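PDB 4PQ1: putative electron transport related protein from Corynebacterium diphtheriae, which is a DsbF homologue with a thioredoxin-like fold and probably acts as a thiol-disulfide oxidoreductase through its CxxC motif. Local coordinates for residues E30-D35 with Y103-D108; A40-K45 with K76-G81; V125-V130 with A138-R143. All coordinates share one frame; numbering follows the deposited sequence.

Interaction 1 (E30-D35 with Y103-D108); sequences EGLTSD and YPSIYD
L32 and E30 both meet Y107 on the edge strand 105-107 in the thioredoxin-like sheet. E30 belongs to strand 28-30, and L32 follows in the loop that leads to strand 36-38. L32 CD1 lies 3.8 Å from Y107 CD1 and approaches the ring obliquely. E30 runs beside Y107 and points the same way. Its OE2 is 3.9 Å from Y107 CD2, and the carboxylate and ring planes are 48° apart. Y107 CB points toward 30-35, and CG is anti to the backbone N (chi1 -176°). Polar ends are held from outside: E30 OE2 forms a salt bridge with K89, and Y107 OH bonds to D86 O. K89 NZ also bonds to G31 O, and L32 packs on K89, A92 and V96 of helix 89-98. L32 CB rests 3.9 Å from S105 CB, while S105 OG turns to W52 NE1.

Two backbone bonds join the segments. Y107 N gives a bond of 2.7 Å to E30 O, nearly straight at 160°. L32 N reaches S105 O in a more bent bond, with the donor tilted from the carbonyl plane. Together they make a single bridge, G31 with I106, on the outer side of the edge strand. Near the start of that strand, a water accepts from both backbone amides, 3.1 Å from T33 N and 3.0 Å from S105 N.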
loop_
_atom_site.group_PDB
_atom_site.type_symbol
_atom_site.label_atom_id
_atom_site.label_comp_id
_atom_site.label_asym_id
_atom_site.label_seq_id
_atom_site.Cartn_x
_atom_site.Cartn_y
_atom_site.Cartn_z
ATOM N N GLU A 30 -7.381 -12.593 1.946
ATOM C CA GLU A 30 -8.138 -12.538 3.193
ATOM C C GLU A 30 -8.013 -11.133 3.781
ATOM O O GLU A 30 -6.915 -10.583 3.875
ATOM C CB GLU A 30 -7.639 -13.600 4.193
ATOM C CG GLU A 30 -8.367 -13.570 5.536
ATOM C CD GLU A 30 -7.687 -14.399 6.635
ATOM O OE1 GLU A 30 -6.983 -15.377 6.305
ATOM O OE2 GLU A 30 -7.868 -14.072 7.836
ATOM N N GLY A 31 -9.133 -10.542 4.173
ATOM C CA GLY A 31 -9.082 -9.226 4.774
ATOM C C GLY A 31 -8.711 -9.295 6.241
ATOM O O GLY A 31 -8.757 -10.359 6.853
ATOM N N LEU A 32 -8.334 -8.158 6.806
ATOM C CA LEU A 32 -7.979 -8.092 8.218
ATOM C C LEU A 32 -9.221 -7.823 9.045
ATOM O O LEU A 32 -9.343 -8.286 10.177
ATOM C CB LEU A 32 -6.931 -7.006 8.455
ATOM C CG LEU A 32 -6.467 -6.753 9.888
ATOM C CD1 LEU A 32 -5.705 -7.956 10.424
ATOM C CD2 LEU A 32 -5.609 -5.486 9.900
ATOM N N THR A 33 -10.149 -7.073 8.465
ATOM C CA THR A 33 -11.413 -6.768 9.126
ATOM C C THR A 33 -12.596 -7.070 8.214
ATOM O O THR A 33 -13.685 -6.538 8.403
ATOM C CB THR A 33 -11.474 -5.300 9.576
ATOM O OG1 THR A 33 -11.197 -4.447 8.456
ATOM C CG2 THR A 33 -10.458 -5.034 10.704
ATOM N N SER A 34 -12.365 -7.928 7.224
ATOM C CA SER A 34 -13.404 -8.354 6.293
ATOM C C SER A 34 -13.051 -9.712 5.700
ATOM O O SER A 34 -11.907 -10.151 5.781
ATOM C CB SER A 34 -13.589 -7.323 5.178
ATOM O OG SER A 34 -14.568 -7.750 4.247
ATOM N N ASP A 35 -14.034 -10.375 5.102
ATOM C CA ASP A 35 -13.805 -11.671 4.470
ATOM C C ASP A 35 -12.704 -11.603 3.407
ATOM O O ASP A 35 -11.652 -12.231 3.551
ATOM C CB ASP A 35 -15.099 -12.201 3.846
ATOM C CG ASP A 35 -16.042 -12.810 4.875
ATOM O OD1 ASP A 35 -15.570 -13.195 5.967
ATOM O OD2 ASP A 35 -17.255 -12.912 4.588
ATOM N N TYR A 103 -9.712 2.143 6.489
ATOM C CA TYR A 103 -9.461 1.502 5.196
ATOM C C TYR A 103 -9.099 0.017 5.331
ATOM O O TYR A 103 -8.579 -0.413 6.374
ATOM C CB TYR A 103 -8.375 2.261 4.432
ATOM C CG TYR A 103 -7.035 2.402 5.110
ATOM C CD1 TYR A 103 -6.081 1.389 5.031
ATOM C CD2 TYR A 103 -6.697 3.568 5.784
ATOM C CE1 TYR A 103 -4.835 1.525 5.631
ATOM C CE2 TYR A 103 -5.455 3.714 6.383
ATOM C CZ TYR A 103 -4.531 2.690 6.299
ATOM O OH TYR A 103 -3.299 2.824 6.885
ATOM N N PRO A 104 -9.381 -0.778 4.281
ATOM C CA PRO A 104 -9.205 -2.228 4.405
ATOM C C PRO A 104 -7.744 -2.641 4.329
ATOM O O PRO A 104 -6.923 -1.897 3.774
ATOM C CB PRO A 104 -9.976 -2.770 3.206
ATOM C CG PRO A 104 -9.796 -1.719 2.166
ATOM C CD PRO A 104 -9.736 -0.396 2.897
ATOM N N SER A 105 -7.427 -3.800 4.901
ATOM C CA SER A 105 -6.095 -4.378 4.792
ATOM C C SER A 105 -6.204 -5.819 4.338
ATOM O O SER A 105 -7.105 -6.543 4.755
ATOM C CB SER A 105 -5.333 -4.317 6.126
ATOM O OG SER A 105 -4.740 -3.048 6.347
ATOM N N ILE A 106 -5.292 -6.229 3.467
ATOM C CA ILE A 106 -5.129 -7.640 3.184
ATOM C C ILE A 106 -4.290 -8.273 4.284
ATOM O O ILE A 106 -3.204 -7.782 4.606
ATOM C CB ILE A 106 -4.468 -7.866 1.823
ATOM C CG1 ILE A 106 -5.377 -7.329 0.717
ATOM C CG2 ILE A 106 -4.148 -9.337 1.630
ATOM C CD1 ILE A 106 -4.836 -7.573 -0.649
ATOM N N TYR A 107 -4.790 -9.351 4.879
ATOM C CA TYR A 107 -4.010 -10.050 5.895
ATOM C C TYR A 107 -3.041 -11.034 5.254
ATOM O O TYR A 107 -3.435 -12.096 4.770
ATOM C CB TYR A 107 -4.933 -10.761 6.890
ATOM C CG TYR A 107 -4.188 -11.429 8.018
ATOM C CD1 TYR A 107 -3.508 -10.677 8.964
ATOM C CD2 TYR A 107 -4.163 -12.818 8.137
ATOM C CE1 TYR A 107 -2.821 -11.288 10.001
ATOM C CE2 TYR A 107 -3.484 -13.428 9.155
ATOM C CZ TYR A 107 -2.814 -12.661 10.086
ATOM O OH TYR A 107 -2.132 -13.270 11.110
ATOM N N ASP A 108 -1.759 -10.691 5.271
ATOM C CA ASP A 108 -0.778 -11.445 4.500
ATOM C C ASP A 108 0.504 -11.600 5.318
ATOM O O ASP A 108 1.508 -10.951 5.029
ATOM C CB ASP A 108 -0.539 -10.723 3.138
ATOM C CG ASP A 108 0.540 -11.372 2.271
ATOM O OD1 ASP A 108 0.941 -12.535 2.508
ATOM O OD2 ASP A 108 0.990 -10.693 1.317
HETATM O O HOH W 1 -9.854 -5.281 5.986
#

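Interaction 2 (A40-K45 with K76-G81); sequences ADYKDK and KGTVVG
A type II beta turn, Y42 to K45, leads into strand 46-52 and brings its first and last side chains against strand 77-83 of the central sheet. No hydrogen bond crosses between 40-45 and 76-81. The main contact is a CH-pi interaction. T78 CG2 sits over the face of the Y42 ring, 3.7 Å from the centroid and 14° off the ring normal. The two side chains cross at about a right angle. T78 OG1 is anti to its backbone N (chi1 -168°), which leaves CG2 between N and the carbonyl carbon. The hydroxyl bonds to V79 O within its own strand at 3.0 Å, the donor standing above the carbonyl plane. D41 CB covers the opposite face of the ring. V80 CG2 adds an oblique contact at 4.1 Å to Y42 CE2, and P104 packs on both Y42 and T78. K45 brings CB and CD to the start of the strand: CD is 3.7 Å from K76 O, and CB is 4.1 Å from G77 CA. The turn itself is closed by K45 N to Y42 O. With the T78 hydroxyl paired inside its own strand, the segments meet mostly through methyl, ring and methylene groups, with the K76 carbonyl beside K45, so the contact rests mainly on van der Waals and CH-pi packing.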
loop_
_atom_site.group_PDB
_atom_site.type_symbol
_atom_site.label_atom_id
_atom_site.label_comp_id
_atom_site.label_asym_id
_atom_site.label_seq_id
_atom_site.Cartn_x
_atom_site.Cartn_y
_atom_site.Cartn_z
ATOM N N ALA A 40 -9.357 -5.346 -7.484
ATOM C CA ALA A 40 -10.332 -5.338 -8.567
ATOM C C ALA A 40 -11.613 -4.606 -8.164
ATOM O O ALA A 40 -12.393 -4.186 -9.023
ATOM C CB ALA A 40 -10.643 -6.763 -9.010
ATOM N N ASP A 41 -11.820 -4.443 -6.860
ATOM C CA ASP A 41 -12.968 -3.684 -6.369
ATOM C C ASP A 41 -12.757 -2.181 -6.510
ATOM O O ASP A 41 -13.676 -1.397 -6.273
ATOM C CB ASP A 41 -13.261 -4.028 -4.908
ATOM C CG ASP A 41 -13.854 -5.416 -4.742
ATOM O OD1 ASP A 41 -14.410 -5.950 -5.726
ATOM O OD2 ASP A 41 -13.781 -5.963 -3.620
ATOM N N TYR A 42 -11.551 -1.776 -6.900
ATOM C CA TYR A 42 -11.259 -0.354 -7.092
ATOM C C TYR A 42 -10.746 -0.056 -8.508
ATOM O O TYR A 42 -9.927 0.843 -8.710
ATOM C CB TYR A 42 -10.255 0.113 -6.050
ATOM C CG TYR A 42 -10.593 -0.426 -4.671
ATOM C CD1 TYR A 42 -11.572 0.172 -3.893
ATOM C CD2 TYR A 42 -9.953 -1.557 -4.168
ATOM C CE1 TYR A 42 -11.894 -0.337 -2.625
ATOM C CE2 TYR A 42 -10.267 -2.070 -2.909
ATOM C CZ TYR A 42 -11.238 -1.457 -2.142
ATOM O OH TYR A 42 -11.553 -1.971 -0.894
ATOM N N LYS A 43 -11.226 -0.829 -9.475
ATOM C CA LYS A 43 -10.885 -0.603 -10.885
ATOM C C LYS A 43 -11.157 0.841 -11.267
ATOM O O LYS A 43 -12.177 1.401 -10.871
ATOM C CB LYS A 43 -11.676 -1.541 -11.789
ATOM C CG LYS A 43 -11.311 -1.440 -13.254
ATOM C CD LYS A 43 -12.237 -2.300 -14.106
ATOM C CE LYS A 43 -11.836 -2.277 -15.578
ATOM N NZ LYS A 43 -10.541 -2.965 -15.792
ATOM N N ASP A 44 -10.225 1.437 -12.008
ATOM C CA ASP A 44 -10.320 2.818 -12.490
ATOM C C ASP A 44 -10.283 3.833 -11.351
ATOM O O ASP A 44 -10.563 5.019 -11.543
ATOM C CB ASP A 44 -11.580 2.995 -13.347
ATOM C CG ASP A 44 -11.565 2.098 -14.575
ATOM O OD1 ASP A 44 -10.573 2.176 -15.348
ATOM O OD2 ASP A 44 -12.512 1.290 -14.747
ATOM N N LYS A 45 -9.911 3.364 -10.167
ATOM C CA LYS A 45 -9.732 4.247 -9.018
ATOM C C LYS A 45 -8.268 4.255 -8.562
ATOM O O LYS A 45 -7.541 3.270 -8.734
ATOM C CB LYS A 45 -10.641 3.815 -7.875
ATOM C CG LYS A 45 -12.132 3.807 -8.187
ATOM C CD LYS A 45 -12.716 5.205 -8.127
ATOM C CE LYS A 45 -14.237 5.157 -8.018
ATOM N NZ LYS A 45 -14.851 6.485 -8.323
ATOM N N LYS A 76 -12.518 9.144 -5.183
ATOM C CA LYS A 76 -11.567 8.929 -6.261
ATOM C C LYS A 76 -10.652 7.733 -6.044
ATOM O O LYS A 76 -9.957 7.305 -6.967
ATOM C CB LYS A 76 -10.734 10.191 -6.438
ATOM C CG LYS A 76 -11.589 11.429 -6.664
ATOM C CD LYS A 76 -12.558 11.212 -7.825
ATOM C CE LYS A 76 -13.054 12.533 -8.403
ATOM N NZ LYS A 76 -13.793 13.328 -7.388
ATOM N N GLY A 77 -10.643 7.196 -4.824
ATOM C CA GLY A 77 -9.805 6.049 -4.524
ATOM C C GLY A 77 -9.807 5.595 -3.079
ATOM O O GLY A 77 -10.764 5.829 -2.341
ATOM N N THR A 78 -8.715 4.950 -2.677
ATOM C CA THR A 78 -8.651 4.264 -1.394
ATOM C C THR A 78 -7.215 3.911 -1.028
ATOM O O THR A 78 -6.364 3.731 -1.902
ATOM C CB THR A 78 -9.484 2.957 -1.410
ATOM O OG1 THR A 78 -9.627 2.456 -0.078
ATOM C CG2 THR A 78 -8.789 1.882 -2.244
ATOM N N VAL A 79 -6.947 3.813 0.271
ATOM C CA VAL A 79 -5.738 3.148 0.739
ATOM C C VAL A 79 -6.089 1.676 0.931
ATOM O O VAL A 79 -7.215 1.350 1.305
ATOM C CB VAL A 79 -5.204 3.763 2.059
ATOM C CG1 VAL A 79 -3.990 2.989 2.572
ATOM C CG2 VAL A 79 -4.850 5.246 1.856
ATOM N N VAL A 80 -5.152 0.791 0.622
ATOM C CA VAL A 80 -5.289 -0.628 0.959
ATOM C C VAL A 80 -4.048 -1.118 1.679
ATOM O O VAL A 80 -2.953 -1.083 1.132
ATOM C CB VAL A 80 -5.507 -1.501 -0.277
ATOM C CG1 VAL A 80 -5.505 -2.973 0.136
ATOM C CG2 VAL A 80 -6.810 -1.130 -0.946
ATOM N N GLY A 81 -4.209 -1.560 2.920
ATOM C CA GLY A 81 -3.066 -1.990 3.691
ATOM C C GLY A 81 -2.715 -3.414 3.356
ATOM O O GLY A 81 -3.574 -4.223 2.983
#

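Interaction 3 (V125-V130 with A138-R143); sequences VPTTIV and AAVFLR
A classic beta bulge sets two residues, A138 and A139, opposite the single V130 in the hairpin of strands 127-131 and 137-141. V130 N bonds to A139 O, and V130 O takes a 2.8 Å bond from A138 N that is almost straight (173°). Beyond the bulge the antiparallel pairing is regular. T128 and F141 form a hydrogen-bonded pair, with T128 N to F141 O at 3.0 Å and F141 N to T128 O at 2.8 Å. Both donors lie in the carbonyl planes.

The side chains sort onto two faces. I129 and V140 lie side by side and point the same way, I129 CG1 4.0 Å from V140 CG1. On the other face, V130 CG2 meets the edge of the F141 ring at CE2, 4.4 Å away. T128 O also lies at the ring edge. Helix 147-156 covers this face, with L150 touching T128, V130 and F141. At the open end, L142 CD2 comes 4.0 Å from T127 OG1, which bonds to V124 O.

A water takes a bond from T128 OG1 and donates one of 2.6 Å to R143 O; N50 ND2 also bonds to that hydroxyl. F141 CD1 lies over one face of the R143 guanidinium, toward its rim. P126, with a cis peptide bond before it, touches P58 and C59 of the disulfide motif, as the cis-proline does in thioredoxins. Backbone bonds thus join the strands and apolar side chains fill both faces, while N50 and water meet the T128 hydroxyl and E13 and D149 pair with the R143 charge.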
loop_
_atom_site.group_PDB
_atom_site.type_symbol
_atom_site.label_atom_id
_atom_site.label_comp_id
_atom_site.label_asym_id
_atom_site.label_seq_id
_atom_site.Cartn_x
_atom_site.Cartn_y
_atom_site.Cartn_z
ATOM N N VAL A 125 9.577 -2.717 5.418
ATOM C CA VAL A 125 8.291 -2.356 6.000
ATOM C C VAL A 125 8.523 -1.159 6.913
ATOM O O VAL A 125 9.374 -1.218 7.793
ATOM C CB VAL A 125 7.654 -3.517 6.809
ATOM C CG1 VAL A 125 6.325 -3.081 7.412
ATOM C CG2 VAL A 125 7.440 -4.711 5.937
ATOM N N PRO A 126 7.770 -0.067 6.702
ATOM C CA PRO A 126 6.698 0.009 5.710
ATOM C C PRO A 126 7.202 0.262 4.279
ATOM O O PRO A 126 8.345 0.681 4.082
ATOM C CB PRO A 126 5.864 1.181 6.214
ATOM C CG PRO A 126 6.878 2.099 6.814
ATOM C CD PRO A 126 7.946 1.215 7.409
ATOM N N THR A 127 6.357 -0.064 3.310
ATOM C CA THR A 127 6.532 0.296 1.899
ATOM C C THR A 127 5.208 0.867 1.447
ATOM O O THR A 127 4.141 0.349 1.816
ATOM C CB THR A 127 6.918 -0.908 1.006
ATOM O OG1 THR A 127 8.269 -1.303 1.287
ATOM C CG2 THR A 127 6.782 -0.569 -0.544
ATOM N N THR A 128 5.263 1.943 0.671
ATOM C CA THR A 128 4.044 2.509 0.123
ATOM C C THR A 128 4.116 2.602 -1.390
ATOM O O THR A 128 5.073 3.149 -1.948
ATOM C CB THR A 128 3.753 3.897 0.695
ATOM O OG1 THR A 128 3.562 3.790 2.105
ATOM C CG2 THR A 128 2.492 4.465 0.064
ATOM N N ILE A 129 3.107 2.057 -2.057
ATOM C CA ILE A 129 3.046 2.147 -3.510
ATOM C C ILE A 129 1.795 2.884 -3.962
ATOM O O ILE A 129 0.677 2.476 -3.643
ATOM C CB ILE A 129 3.085 0.770 -4.157
ATOM C CG1 ILE A 129 4.360 0.040 -3.726
ATOM C CG2 ILE A 129 3.013 0.918 -5.688
ATOM C CD1 ILE A 129 4.423 -1.391 -4.165
ATOM N N VAL A 130 1.989 3.975 -4.699
ATOM C CA VAL A 130 0.848 4.724 -5.222
ATOM C C VAL A 130 0.558 4.234 -6.638
ATOM O O VAL A 130 1.386 4.395 -7.522
ATOM C CB VAL A 130 1.101 6.248 -5.237
ATOM C CG1 VAL A 130 -0.143 6.976 -5.682
ATOM C CG2 VAL A 130 1.525 6.751 -3.851
ATOM N N ALA A 138 2.936 4.696 -9.784
ATOM C CA ALA A 138 3.428 6.020 -10.138
ATOM C C ALA A 138 4.574 6.389 -9.212
ATOM O O ALA A 138 5.399 7.251 -9.521
ATOM C CB ALA A 138 2.313 7.036 -10.039
ATOM N N ALA A 139 4.602 5.740 -8.049
ATOM C CA ALA A 139 5.627 6.005 -7.052
ATOM C C ALA A 139 5.760 4.805 -6.122
ATOM O O ALA A 139 4.763 4.198 -5.738
ATOM C CB ALA A 139 5.295 7.271 -6.264
ATOM N N VAL A 140 6.997 4.455 -5.783
ATOM C CA VAL A 140 7.255 3.472 -4.740
ATOM C C VAL A 140 8.141 4.071 -3.655
ATOM O O VAL A 140 9.212 4.604 -3.941
ATOM C CB VAL A 140 7.925 2.203 -5.295
ATOM C CG1 VAL A 140 8.202 1.195 -4.147
ATOM C CG2 VAL A 140 7.064 1.592 -6.415
ATOM N N PHE A 141 7.683 3.987 -2.412
ATOM C CA PHE A 141 8.413 4.540 -1.277
ATOM C C PHE A 141 8.938 3.426 -0.386
ATOM O O PHE A 141 8.149 2.687 0.210
ATOM C CB PHE A 141 7.519 5.473 -0.453
ATOM C CG PHE A 141 7.119 6.736 -1.174
ATOM C CD1 PHE A 141 7.953 7.841 -1.174
ATOM C CD2 PHE A 141 5.894 6.824 -1.830
ATOM C CE1 PHE A 141 7.587 9.005 -1.836
ATOM C CE2 PHE A 141 5.528 7.981 -2.487
ATOM C CZ PHE A 141 6.374 9.079 -2.493
ATOM N N LEU A 142 10.264 3.302 -0.303
ATOM C CA LEU A 142 10.899 2.276 0.524
ATOM C C LEU A 142 11.301 2.888 1.866
ATOM O O LEU A 142 12.437 2.773 2.325
ATOM C CB LEU A 142 12.115 1.681 -0.188
ATOM C CG LEU A 142 11.800 1.126 -1.589
ATOM C CD1 LEU A 142 13.070 0.665 -2.294
ATOM C CD2 LEU A 142 10.753 0.003 -1.529
ATOM N N ARG A 143 10.334 3.547 2.482
ATOM C CA ARG A 143 10.558 4.315 3.670
ATOM C C ARG A 143 9.200 4.709 4.183
ATOM O O ARG A 143 8.217 4.614 3.453
ATOM C CB ARG A 143 11.423 5.548 3.400
ATOM C CG ARG A 143 10.858 6.498 2.355
ATOM C CD ARG A 143 11.513 7.865 2.484
ATOM N NE ARG A 143 11.110 8.808 1.447
ATOM C CZ ARG A 143 10.136 9.700 1.578
ATOM N NH1 ARG A 143 9.448 9.772 2.707
ATOM N NH2 ARG A 143 9.850 10.528 0.581
HETATM O O HOH W 2 5.679 4.081 3.756
#

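All three contacts reach the same mixed sheet. Interactions 1 and 2 meet directly, because strands 105-107 and 77-83 are neighbours: I106 N and P104 O pair with G81, and S105 OG packs on G81 CA. Interaction 2 is also nested in the loop that interaction 1 closes. Interaction 3 comes later in the chain, its centre about 19 Å from that of interaction 1 and 16 Å from that of interaction 2. Interaction 3 is the most buried, an antiparallel hairpin with one bulge, inside the sheet. Interaction 1 is mostly buried too, but has one bridge at an edge strand and an exposed glutamate. Interaction 2 is partly buried and has no hydrogen bond across it.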